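Local coordinates for protein nicotinate-nucleotide--dimethylbenzimidazole phosphoribosyltransferase (Thermus thermophilus HB8, PDB 1WX1) that probably catalyses the transfer of phosphoribose from nicotinate mononucleotide to 5,6-dimethylbenzimidazole, giving alpha-ribazole 5'-phosphate for cobalamin biosynthesis, at residues A[68-71]-A[72-75]; A[210-213]-A[214-218]. All coordinates share one frame; numbering follows the deposited sequence.

Contact 1 (A[68-71]-A[72-75])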
ATOM      1  N   GLN A  68      29.787 -12.134   4.910  1.00 22.23           N
ATOM      2  CA  GLN A  68      28.900 -13.270   5.104  1.00 21.77           C
ATOM      3  C   GLN A  68      28.272 -13.361   6.495  1.00 21.12           C
ATOM      4  O   GLN A  68      27.123 -13.793   6.631  1.00 19.11           O
ATOM      5  CB  GLN A  68      29.668 -14.562   4.806  1.00 22.27           C
ATOM      6  CG  GLN A  68      28.808 -15.803   4.825  1.00 23.55           C
ATOM      7  CD  GLN A  68      29.474 -16.965   4.122  1.00 24.27           C
ATOM      8  OE1 GLN A  68      30.459 -17.517   4.607  1.00 23.14           O
ATOM      9  NE2 GLN A  68      28.942 -17.337   2.964  1.00 21.27           N
ATOM     10  N   GLU A  69      29.024 -12.949   7.513  1.00 19.54           N
ATOM     11  CA  GLU A  69      28.571 -13.003   8.896  1.00 20.07           C
ATOM     12  C   GLU A  69      27.257 -12.274   9.137  1.00 18.87           C
ATOM     13  O   GLU A  69      26.563 -12.567  10.100  1.00 18.98           O
ATOM     14  CB  GLU A  69      29.633 -12.388   9.831  1.00 24.38           C
ATOM     15  CG  GLU A  69      29.954 -10.944   9.528  1.00 30.91           C
ATOM     16  CD  GLU A  69      31.143 -10.399  10.287  1.00 36.85           C
ATOM     17  OE1 GLU A  69      31.166 -10.495  11.540  1.00 42.46           O
ATOM     18  OE2 GLU A  69      32.054  -9.867   9.625  1.00 41.81           O
ATOM     19  N   VAL A  70      26.927 -11.320   8.273  1.00 16.26           N
ATOM     20  CA  VAL A  70      25.697 -10.545   8.418  1.00 17.45           C
ATOM     21  C   VAL A  70      24.423 -11.392   8.383  1.00 17.63           C
ATOM     22  O   VAL A  70      23.431 -11.052   9.026  1.00 18.43           O
ATOM     23  CB  VAL A  70      25.620  -9.435   7.341  1.00 18.64           C
ATOM     24  CG1 VAL A  70      24.261  -8.741   7.396  1.00 20.81           C
ATOM     25  CG2 VAL A  70      26.732  -8.408   7.583  1.00 19.00           C
ATOM     26  N   THR A  71      24.448 -12.503   7.654  1.00 16.23           N
ATOM     27  CA  THR A  71      23.268 -13.371   7.592  1.00 16.03           C
ATOM     28  C   THR A  71      22.906 -13.847   8.999  1.00 16.04           C
ATOM     29  O   THR A  71      21.773 -13.687   9.450  1.00 14.48           O
ATOM     30  CB  THR A  71      23.516 -14.607   6.704  1.00 16.30           C
ATOM     31  OG1 THR A  71      23.903 -14.183   5.392  1.00 15.23           O
ATOM     32  CG2 THR A  71      22.254 -15.454   6.603  1.00 15.99           C
ATOM     33  N   ARG A  72      23.877 -14.434   9.690  1.00 16.15           N
ATOM     34  CA  ARG A  72      23.644 -14.920  11.041  1.00 15.95           C
ATOM     35  C   ARG A  72      23.281 -13.788  12.003  1.00 16.20           C
ATOM     36  O   ARG A  72      22.388 -13.933  12.841  1.00 16.18           O
ATOM     37  CB  ARG A  72      24.882 -15.654  11.561  1.00 17.27           C
ATOM     38  CG  ARG A  72      24.743 -16.110  13.000  1.00 19.74           C
ATOM     39  CD  ARG A  72      25.899 -16.993  13.448  1.00 21.59           C
ATOM     40  NE  ARG A  72      25.743 -17.333  14.857  1.00 24.34           N
ATOM     41  CZ  ARG A  72      25.986 -16.493  15.858  1.00 26.56           C
ATOM     42  NH1 ARG A  72      26.414 -15.262  15.611  1.00 27.27           N
ATOM     43  NH2 ARG A  72      25.768 -16.873  17.108  1.00 27.60           N
ATOM     44  N   GLN A  73      23.978 -12.667  11.887  1.00 16.59           N
ATOM     45  CA  GLN A  73      23.711 -11.528  12.754  1.00 17.19           C
ATOM     46  C   GLN A  73      22.299 -11.000  12.521  1.00 16.99           C
ATOM     47  O   GLN A  73      21.617 -10.607  13.462  1.00 17.10           O
ATOM     48  CB  GLN A  73      24.736 -10.425  12.498  1.00 17.64           C
ATOM     49  CG  GLN A  73      26.175 -10.879  12.698  1.00 20.58           C
ATOM     50  CD  GLN A  73      27.168  -9.819  12.292  1.00 20.25           C
ATOM     51  OE1 GLN A  73      26.907  -9.026  11.388  1.00 21.53           O
ATOM     52  NE2 GLN A  73      28.326  -9.809  12.946  1.00 23.56           N
ATOM     53  N   MET A  74      21.849 -11.007  11.270  1.00 15.72           N
ATOM     54  CA  MET A  74      20.506 -10.529  10.975  1.00 16.38           C
ATOM     55  C   MET A  74      19.459 -11.497  11.503  1.00 16.39           C
ATOM     56  O   MET A  74      18.383 -11.074  11.917  1.00 15.35           O
ATOM     57  CB  MET A  74      20.329 -10.294   9.471  1.00 15.60           C
ATOM     58  CG  MET A  74      20.925  -8.972   9.006  1.00 17.53           C
ATOM     59  SD  MET A  74      20.173  -7.547   9.852  1.00 20.48           S
ATOM     60  CE  MET A  74      18.458  -7.694   9.299  1.00 20.61           C
ATOM     61  N   VAL A  75      19.765 -12.794  11.495  1.00 16.82           N
ATOM     62  CA  VAL A  75      18.823 -13.766  12.036  1.00 16.77           C
ATOM     63  C   VAL A  75      18.632 -13.449  13.515  1.00 17.08           C
ATOM     64  O   VAL A  75      17.511 -13.441  14.020  1.00 16.15           O
ATOM     65  CB  VAL A  75      19.331 -15.216  11.892  1.00 16.76           C
ATOM     66  CG1 VAL A  75      18.503 -16.150  12.780  1.00 16.53           C
ATOM     67  CG2 VAL A  75      19.204 -15.658  10.436  1.00 16.36           C
TER
HETATM   68  O   HOH W   1      26.189 -15.642   8.314  1.00 16.81           O
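Gln73 folds back over the peptide of Glu69 near the N-terminal end of helix 70-79, across i to i+4 pairs. Its backbone N donates to Glu69 O at 3.1 Å. The same oxygen meets the side chain: with Gln73 CG beside its own N and anti to the carbonyl carbon (chi1 -57°), CG lies 3.1 Å from Glu69 O, and the extended chain carries the amide back toward Glu69. There the carboxylate and amide planes are turned 38° apart, with Glu69 OE1 3.2 Å from Gln73 NE2. Gln73 OE1 accepts a bond from the backbone N of Ser333 of the second subunit; a glutamine suits this helix face because its amide can reach the dimer interface. Thr71 is buried, and its hydroxyl, able both to give and to take a hydrogen bond, pairs OG1 with Asp55 OD2 and Ile165 N, while Arg72 is long enough to bring NE to Glu106 O. The next pair is apolar: Val70 and Met74 run alongside each other, CG1 to CG 3.7 Å, and the methionine, bent at chi2 and chi3, bears on Glu304, the predicted proton acceptor. Met74 N also donates to Val70 O at 2.7 Å. A water bridges two backbone atoms, donating a hydrogen bond to Gln68 O at 2.7 Å and accepting one from Arg72 N at 2.9 Å.

Contact 2 (A[210-213]-A[214-218])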
ATOM      1  N   ALA A 210      26.053 -22.729 -17.419  1.00 25.57           N
ATOM      2  CA  ALA A 210      26.874 -23.607 -18.246  1.00 27.12           C
ATOM      3  C   ALA A 210      26.930 -25.041 -17.721  1.00 27.22           C
ATOM      4  O   ALA A 210      27.174 -25.974 -18.486  1.00 27.14           O
ATOM      5  CB  ALA A 210      28.286 -23.040 -18.368  1.00 26.34           C
ATOM      6  N   ARG A 211      26.702 -25.232 -16.425  1.00 25.31           N
ATOM      7  CA  ARG A 211      26.747 -26.580 -15.870  1.00 25.76           C
ATOM      8  C   ARG A 211      25.459 -27.361 -16.122  1.00 26.94           C
ATOM      9  O   ARG A 211      25.425 -28.578 -15.964  1.00 27.73           O
ATOM     10  CB  ARG A 211      27.033 -26.544 -14.363  1.00 24.61           C
ATOM     11  CG  ARG A 211      28.430 -26.050 -13.985  1.00 22.90           C
ATOM     12  CD  ARG A 211      28.763 -26.419 -12.536  1.00 22.32           C
ATOM     13  NE  ARG A 211      27.806 -25.856 -11.584  1.00 21.14           N
ATOM     14  CZ  ARG A 211      27.771 -24.578 -11.215  1.00 22.35           C
ATOM     15  NH1 ARG A 211      28.651 -23.716 -11.709  1.00 16.35           N
ATOM     16  NH2 ARG A 211      26.841 -24.153 -10.363  1.00 20.93           N
ATOM     17  N   LEU A 212      24.403 -26.661 -16.519  1.00 28.11           N
ATOM     18  CA  LEU A 212      23.114 -27.296 -16.774  1.00 30.41           C
ATOM     19  C   LEU A 212      23.065 -28.084 -18.087  1.00 31.92           C
ATOM     20  O   LEU A 212      23.806 -27.792 -19.021  1.00 29.47           O
ATOM     21  CB  LEU A 212      22.012 -26.235 -16.767  1.00 29.77           C
ATOM     22  CG  LEU A 212      21.884 -25.458 -15.452  1.00 28.27           C
ATOM     23  CD1 LEU A 212      20.843 -24.361 -15.588  1.00 28.95           C
ATOM     24  CD2 LEU A 212      21.511 -26.421 -14.341  1.00 24.92           C
ATOM     25  N   HIS A 213      22.176 -29.074 -18.140  1.00 35.07           N
ATOM     26  CA  HIS A 213      21.999 -29.923 -19.319  1.00 38.49           C
ATOM     27  C   HIS A 213      20.553 -30.449 -19.337  1.00 40.19           C
ATOM     28  O   HIS A 213      19.877 -30.446 -18.329  1.00 39.68           O
ATOM     29  CB  HIS A 213      22.987 -31.092 -19.260  1.00 39.27           C
ATOM     30  CG  HIS A 213      22.824 -31.961 -18.055  1.00 40.37           C
ATOM     31  ND1 HIS A 213      21.767 -32.833 -17.907  1.00 41.57           N
ATOM     32  CD2 HIS A 213      23.581 -32.093 -16.940  1.00 41.11           C
ATOM     33  CE1 HIS A 213      21.881 -33.467 -16.755  1.00 41.76           C
ATOM     34  NE2 HIS A 213      22.974 -33.036 -16.148  1.00 42.04           N
ATOM     35  N   PRO A 214      20.071 -30.920 -20.485  1.00 42.25           N
ATOM     36  CA  PRO A 214      18.689 -31.432 -20.573  1.00 41.59           C
ATOM     37  C   PRO A 214      18.391 -32.606 -19.657  1.00 41.71           C
ATOM     38  O   PRO A 214      19.291 -33.340 -19.279  1.00 41.68           O
ATOM     39  CB  PRO A 214      18.582 -31.852 -22.036  1.00 43.16           C
ATOM     40  CG  PRO A 214      19.672 -31.095 -22.715  1.00 43.07           C
ATOM     41  CD  PRO A 214      20.795 -31.125 -21.757  1.00 42.47           C
ATOM     42  N   GLY A 215      17.117 -32.772 -19.318  1.00 41.29           N
ATOM     43  CA  GLY A 215      16.702 -33.878 -18.470  1.00 40.58           C
ATOM     44  C   GLY A 215      16.741 -33.643 -16.968  1.00 40.12           C
ATOM     45  O   GLY A 215      16.511 -34.569 -16.192  1.00 40.34           O
ATOM     46  N   MET A 216      17.029 -32.412 -16.555  1.00 37.43           N
ATOM     47  CA  MET A 216      17.102 -32.083 -15.137  1.00 35.32           C
ATOM     48  C   MET A 216      15.768 -31.618 -14.569  1.00 33.19           C
ATOM     49  O   MET A 216      15.096 -30.766 -15.152  1.00 33.44           O
ATOM     50  CB  MET A 216      18.146 -30.989 -14.896  1.00 34.80           C
ATOM     51  CG  MET A 216      19.566 -31.400 -15.220  1.00 35.75           C
ATOM     52  SD  MET A 216      20.717 -30.027 -15.059  1.00 35.08           S
ATOM     53  CE  MET A 216      21.025 -30.060 -13.292  1.00 34.95           C
ATOM     54  N   GLY A 217      15.394 -32.177 -13.422  1.00 31.81           N
ATOM     55  CA  GLY A 217      14.153 -31.784 -12.780  1.00 30.77           C
ATOM     56  C   GLY A 217      14.354 -30.436 -12.114  1.00 29.87           C
ATOM     57  O   GLY A 217      15.493 -30.044 -11.866  1.00 27.28           O
ATOM     58  N   PRO A 218      13.276 -29.703 -11.798  1.00 30.13           N
ATOM     59  CA  PRO A 218      13.430 -28.393 -11.158  1.00 29.79           C
ATOM     60  C   PRO A 218      14.269 -28.407  -9.880  1.00 27.99           C
ATOM     61  O   PRO A 218      15.014 -27.464  -9.613  1.00 27.08           O
ATOM     62  CB  PRO A 218      11.984 -27.953 -10.918  1.00 31.45           C
ATOM     63  CG  PRO A 218      11.253 -29.250 -10.777  1.00 33.11           C
ATOM     64  CD  PRO A 218      11.856 -30.085 -11.874  1.00 30.54           C
TER
HETATM   65  O   HOH W   2      17.212 -30.237 -17.772  1.00 47.44           O
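Met216 lays its thioether over one face of the His213 imidazole, SD 3.9 Å from the ring centroid and only 6° off the normal: a sulfur-aromatic contact, with CG making a CH-pi contact toward the rim of the same face. SD also receives a weak hydrogen bond from His213 N, and CD2 of Leu212 packs against it at 3.8 Å. An unbranched, polarisable methionine can serve all three partners; an alanine here would probably leave the imidazole face without its sulfur and Leu212 without its apolar neighbour. The ring is held from its edge by a bond from His213 ND1 to Pro214 O at 2.9 Å, with the oxygen near the ring plane but the nitrogen 37° above the carbonyl plane. His213 CG sits between its backbone N and carbonyl carbon (chi1 60°), which brings ND1 round to the following residue. A water donates to His213 O at 2.7 Å. Gly215 has a positive phi, where a side chain would jam against the preceding carbonyl. The loop links helix 195-210 to helix 218-225: Gly217 is the N-cap of the latter, Leu212 and Met216 rest on it, Arg211 bridges to its Glu224, and Pro218 packs on helix 252-264.

Overall arrangement
Both contacts are local, yet they belong to different surroundings. Contact 1 is partly buried at the N-terminal end of helix 70-79, near the predicted active site and against the second subunit; contact 2 is a surface loop between two helices, away from annotated sites and untouched by the other chain. They hold different elements, with centres 31 Å apart and nearest atoms about 15 Å apart. Regular backbone bonding supports contact 1, leaving its side chains to reach loops and the partner subunit. Contact 2 lacks that repeat and closes its turn with a ring, a sulfur and a glycine at a positive phi. In each, a water donates to a carbonyl oxygen.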